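Local atomic coordinates of possible protein of nuclear scaffold (Encephalitozoon cuniculi, PDB entry 3KAE), a protein that is the Cdc27 subunit of the anaphase-promoting complex, here its homodimeric N-terminal tetratricopeptide-repeat domain, and probably serves as an assembly scaffold within that complex. Residues L70-K74 / K75-K79; F145-S148 / P149-L153. One frame throughout, in Å; residues are numbered along the deposited sequence.

Overall arrangement
The modelled chain is built of helices without strands, and both contacts are local, each formed within one continuous run of residues. From the N terminus, four helices precede helix 62-74, whose C-terminal end makes contact 1; residues 75-77 then turn the chain into helix 78-89. After helices 113-126 and 130-143 the chain reaches contact 2, where residues 145-148 lead into the first turns of helix 147-155. The two follow in series, neither nesting nor crossing, with centres about 20 Å apart and nearest atoms about 8 Å apart. Helix 113-126 packs on side chains of both, and the second subunit touches Leu70 of contact 1 and Phe145, Leu146 and Phe147 of contact 2.

Contact 1: L70-K74 / K75-K79; sequences LCYKK and KKDYK
Cys71 offers its carbonyl to the first residue beyond the helix: Lys75 N lies 3.1 Å from Cys71 O and completes the last regular turn. The aliphatic part of Lys75 folds back over the same carbonyl, with CD 3.4 Å from Cys71 O, and bends at chi3 and chi4 on its way to a hydrogen bond between NZ and Thr50. Tyr72 accepts from further along, Asp77 N standing 2.8 Å from Tyr72 O. Its side chain runs beside that of Asp77 in the same direction, CD1 lying 4.0 Å from Asp77 CB, with the ring and carboxylate planes turned 66° apart. With CG swung opposite its own backbone N (chi1 -166°), Asp77 turns its carboxylate to the start of the next helix, where it caps a backbone N and forms a salt bridge with Lys80. Lys73 O receives Lys76 N at 2.9 Å, the donor standing above the carbonyl plane, and Tyr78 CE1 approaches the same oxygen to 4.0 Å. Lys74, the last helical residue, packs on Tyr44 and Tyr49. Lys76 has a positive phi of 57°, and its carbonyl oxygen sits over the centre of one face of the Tyr78 ring. The paired bonds to Tyr72 O and Lys73 O form a Schellman motif, which closes helix 62-74 and passes directly to the N-cap of helix 78-89, a tight helix-to-helix turn within this tetratricopeptide-repeat domain.

Contact 2: F145-S148 / P149-L153; sequences FLFS and PVENL
Phe147 and Glu151 sit one turn apart at the start of helix 147-155, where backbone bonds from Val150 N to Leu146 O, Glu151 N to Phe147 O and Asn152 N to Ser148 O set the first turns behind the N-cap residue Leu146. Across this turn Glu151 lays its CG over one face of the Phe147 ring, a CH-pi contact 3.6 Å from the ring centroid and displaced toward the rim. The bend at chi2 (-65°) carries the carboxylate onward, its plane 20° from that of the ring, to hydrogen bonds with Tyr180 and Asn213; these two partners probably fix its rotation.

Ser148 O is held by two donors of Asn152, the backbone N at 3.1 Å and the side-chain ND2 at 2.6 Å, which approach from opposite faces of the carbonyl plane. The ND2 bond is nearly straight at 170°, with Ser148 O in the plane of the amide; CG placed beside the backbone N folds the side chain back toward the preceding turn. Ser148 OG, 3.3 Å from Asn152 ND2 without a hydrogen bond between them, is instead bonded to Asp122.

Pro149, which lacks an N-H, lies in the first turn, where the helix makes no use of a backbone donor, so no helical bond is lost; its CD rests 3.8 Å from Leu146 CB. Val150 directs CG2 to Phe145 CD2 at 3.6 Å, the two side chains crossing at about a right angle.

Helix 130-143 packs against Pro149, Val150 and Asn152, helix 176-190 against Phe145 and Val150, and helix 113-126 against Leu146 and Pro149, while Phe23 of the second subunit meets the Phe145 ring and Thr20 and Lys8 of that subunit hydrogen-bond to Phe147 N and Phe145 O, respectively, placing this helix start at the dimer interface.

Contact 1: L70-K74 / K75-K79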
loop_
_atom_site.group_PDB
_atom_site.type_symbol
_atom_site.label_atom_id
_atom_site.label_comp_id
_atom_site.label_asym_id
_atom_site.label_seq_id
_atom_site.Cartn_x
_atom_site.Cartn_y
_atom_site.Cartn_z
ATOM N N LEU C 70 -9.695 2.878 8.673
ATOM C CA LEU C 70 -8.240 2.876 8.456
ATOM C C LEU C 70 -7.673 4.291 8.382
ATOM O O LEU C 70 -6.634 4.572 8.993
ATOM C CB LEU C 70 -7.849 2.116 7.192
ATOM C CG LEU C 70 -8.256 0.653 7.062
ATOM C CD1 LEU C 70 -7.764 0.106 5.703
ATOM C CD2 LEU C 70 -7.701 -0.150 8.242
ATOM N N CYS C 71 -8.351 5.169 7.625
ATOM C CA CYS C 71 -7.882 6.541 7.427
ATOM C C CYS C 71 -7.917 7.278 8.741
ATOM O O CYS C 71 -6.981 7.991 9.084
ATOM C CB CYS C 71 -8.741 7.306 6.389
ATOM S SG CYS C 71 -8.644 6.686 4.688
ATOM N N TYR C 72 -9.010 7.108 9.476
ATOM C CA TYR C 72 -9.134 7.678 10.822
ATOM C C TYR C 72 -8.042 7.206 11.765
ATOM O O TYR C 72 -7.529 7.987 12.560
ATOM C CB TYR C 72 -10.515 7.399 11.410
ATOM C CG TYR C 72 -11.597 8.323 10.879
ATOM C CD1 TYR C 72 -11.376 9.692 10.772
ATOM C CD2 TYR C 72 -12.835 7.826 10.494
ATOM C CE1 TYR C 72 -12.366 10.552 10.280
ATOM C CE2 TYR C 72 -13.821 8.668 10.004
ATOM C CZ TYR C 72 -13.579 10.025 9.900
ATOM O OH TYR C 72 -14.561 10.851 9.419
ATOM N N LYS C 73 -7.685 5.929 11.670
ATOM C CA LYS C 73 -6.651 5.372 12.525
ATOM C C LYS C 73 -5.290 5.986 12.193
ATOM O O LYS C 73 -4.517 6.324 13.084
ATOM C CB LYS C 73 -6.619 3.846 12.409
ATOM C CG LYS C 73 -5.606 3.151 13.335
ATOM C CD LYS C 73 -5.655 1.637 13.153
ATOM C CE LYS C 73 -4.636 0.937 14.043
ATOM N NZ LYS C 73 -3.254 1.303 13.640
ATOM N N LYS C 74 -4.994 6.133 10.906
ATOM C CA LYS C 74 -3.761 6.805 10.493
ATOM C C LYS C 74 -3.690 8.222 11.053
ATOM O O LYS C 74 -2.618 8.726 11.381
ATOM C CB LYS C 74 -3.675 6.877 8.973
ATOM C CG LYS C 74 -3.416 5.570 8.293
ATOM C CD LYS C 74 -2.072 5.014 8.686
ATOM C CE LYS C 74 -1.833 3.694 7.991
ATOM N NZ LYS C 74 -0.468 3.161 8.266
ATOM N N LYS C 75 -4.848 8.864 11.146
ATOM C CA LYS C 75 -4.941 10.229 11.645
ATOM C C LYS C 75 -5.152 10.243 13.157
ATOM O O LYS C 75 -5.377 11.293 13.752
ATOM C CB LYS C 75 -6.085 10.965 10.938
ATOM C CG LYS C 75 -5.861 11.144 9.428
ATOM C CD LYS C 75 -7.169 11.348 8.678
ATOM C CE LYS C 75 -7.818 12.691 9.012
ATOM N NZ LYS C 75 -7.078 13.846 8.440
ATOM N N LYS C 76 -5.081 9.069 13.770
ATOM C CA LYS C 76 -5.260 8.925 15.222
ATOM C C LYS C 76 -6.602 9.455 15.758
ATOM O O LYS C 76 -6.732 9.732 16.946
ATOM C CB LYS C 76 -4.086 9.551 15.986
ATOM C CG LYS C 76 -2.735 8.932 15.669
ATOM C CD LYS C 76 -1.625 9.605 16.450
ATOM C CE LYS C 76 -0.264 9.077 16.047
ATOM N NZ LYS C 76 0.112 9.548 14.683
ATOM N N ASP C 77 -7.594 9.597 14.884
ATOM C CA ASP C 77 -8.946 9.891 15.341
ATOM C C ASP C 77 -9.638 8.578 15.683
ATOM O O ASP C 77 -10.454 8.067 14.912
ATOM C CB ASP C 77 -9.738 10.665 14.288
ATOM C CG ASP C 77 -11.015 11.279 14.856
ATOM O OD1 ASP C 77 -11.505 10.775 15.895
ATOM O OD2 ASP C 77 -11.525 12.262 14.269
ATOM N N TYR C 78 -9.302 8.031 16.845
ATOM C CA TYR C 78 -9.750 6.698 17.199
ATOM C C TYR C 78 -11.262 6.602 17.388
ATOM O O TYR C 78 -11.861 5.562 17.090
ATOM C CB TYR C 78 -8.975 6.172 18.420
ATOM C CG TYR C 78 -7.470 6.219 18.220
ATOM C CD1 TYR C 78 -6.889 5.688 17.073
ATOM C CD2 TYR C 78 -6.633 6.797 19.169
ATOM C CE1 TYR C 78 -5.519 5.740 16.871
ATOM C CE2 TYR C 78 -5.256 6.842 18.984
ATOM C CZ TYR C 78 -4.707 6.315 17.827
ATOM O OH TYR C 78 -3.343 6.358 17.628
ATOM N N LYS C 79 -11.881 7.681 17.866
ATOM C CA LYS C 79 -13.303 7.633 18.164
ATOM C C LYS C 79 -14.060 7.464 16.862
ATOM O O LYS C 79 -15.049 6.735 16.787
ATOM C CB LYS C 79 -13.750 8.899 18.884
#

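Contact 2: F145-S148 / P149-L153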
loop_
_atom_site.group_PDB
_atom_site.type_symbol
_atom_site.label_atom_id
_atom_site.label_comp_id
_atom_site.label_asym_id
_atom_site.label_seq_id
_atom_site.Cartn_x
_atom_site.Cartn_y
_atom_site.Cartn_z
ATOM N N PHE C 145 -6.793 -16.848 12.940
ATOM C CA PHE C 145 -5.498 -16.293 13.320
ATOM C C PHE C 145 -5.265 -14.946 12.631
ATOM O O PHE C 145 -5.282 -14.863 11.415
ATOM C CB PHE C 145 -4.354 -17.256 12.953
ATOM C CG PHE C 145 -2.972 -16.678 13.178
ATOM C CD1 PHE C 145 -2.443 -15.738 12.305
ATOM C CD2 PHE C 145 -2.197 -17.080 14.259
ATOM C CE1 PHE C 145 -1.182 -15.193 12.513
ATOM C CE2 PHE C 145 -0.928 -16.546 14.458
ATOM C CZ PHE C 145 -0.428 -15.590 13.577
ATOM N N LEU C 146 -5.046 -13.908 13.428
ATOM C CA LEU C 146 -4.498 -12.660 12.935
ATOM C C LEU C 146 -3.412 -12.236 13.910
ATOM O O LEU C 146 -3.450 -12.601 15.089
ATOM C CB LEU C 146 -5.569 -11.563 12.813
ATOM C CG LEU C 146 -6.740 -11.827 11.847
ATOM C CD1 LEU C 146 -7.713 -10.703 11.898
ATOM C CD2 LEU C 146 -6.289 -12.067 10.409
ATOM N N PHE C 147 -2.452 -11.470 13.409
ATOM C CA PHE C 147 -1.252 -11.114 14.143
ATOM C C PHE C 147 -1.488 -10.264 15.372
ATOM O O PHE C 147 -0.891 -10.518 16.422
ATOM C CB PHE C 147 -0.254 -10.413 13.225
ATOM C CG PHE C 147 0.988 -9.929 13.926
ATOM C CD1 PHE C 147 1.070 -8.622 14.408
ATOM C CD2 PHE C 147 2.082 -10.773 14.086
ATOM C CE1 PHE C 147 2.221 -8.174 15.044
ATOM C CE2 PHE C 147 3.241 -10.332 14.711
ATOM C CZ PHE C 147 3.309 -9.035 15.196
ATOM N N SER C 148 -2.326 -9.240 15.255
ATOM C CA SER C 148 -2.510 -8.347 16.392
ATOM C C SER C 148 -3.257 -8.956 17.597
ATOM O O SER C 148 -2.864 -8.721 18.731
ATOM C CB SER C 148 -3.151 -7.022 15.976
ATOM O OG SER C 148 -2.784 -6.011 16.902
ATOM N N PRO C 149 -4.365 -9.678 17.351
ATOM C CA PRO C 149 -5.038 -10.365 18.459
ATOM C C PRO C 149 -4.102 -11.412 19.113
ATOM O O PRO C 149 -3.962 -11.445 20.343
ATOM C CB PRO C 149 -6.250 -11.030 17.781
ATOM C CG PRO C 149 -6.493 -10.208 16.567
ATOM C CD PRO C 149 -5.137 -9.761 16.095
ATOM N N VAL C 150 -3.450 -12.228 18.289
ATOM C CA VAL C 150 -2.519 -13.230 18.785
ATOM C C VAL C 150 -1.398 -12.625 19.641
ATOM O O VAL C 150 -1.188 -13.056 20.782
ATOM C CB VAL C 150 -1.927 -14.084 17.644
ATOM C CG1 VAL C 150 -0.784 -14.955 18.162
ATOM C CG2 VAL C 150 -3.012 -14.950 17.030
ATOM N N GLU C 151 -0.692 -11.623 19.114
ATOM C CA GLU C 151 0.438 -11.056 19.859
ATOM C C GLU C 151 0.031 -10.347 21.156
ATOM O O GLU C 151 0.778 -10.363 22.142
ATOM C CB GLU C 151 1.311 -10.158 18.974
ATOM C CG GLU C 151 2.061 -10.944 17.894
ATOM C CD GLU C 151 3.094 -11.925 18.491
ATOM O OE1 GLU C 151 4.119 -11.477 19.054
ATOM O OE2 GLU C 151 2.890 -13.149 18.394
ATOM N N ASN C 152 -1.153 -9.736 21.141
ATOM C CA ASN C 152 -1.679 -9.018 22.293
ATOM C C ASN C 152 -2.239 -9.955 23.350
ATOM O O ASN C 152 -2.155 -9.670 24.547
ATOM C CB ASN C 152 -2.765 -8.010 21.882
ATOM C CG ASN C 152 -2.183 -6.723 21.368
ATOM O OD1 ASN C 152 -1.817 -5.847 22.145
ATOM N ND2 ASN C 152 -2.066 -6.612 20.049
ATOM N N LEU C 153 -2.843 -11.047 22.895
ATOM C CA LEU C 153 -3.372 -12.045 23.800
ATOM C C LEU C 153 -2.237 -12.838 24.449
ATOM O O LEU C 153 -2.273 -13.124 25.655
ATOM C CB LEU C 153 -4.368 -12.953 23.081
ATOM C CG LEU C 153 -5.693 -12.249 22.774
ATOM C CD1 LEU C 153 -6.667 -13.195 22.074
ATOM C CD2 LEU C 153 -6.309 -11.681 24.049
#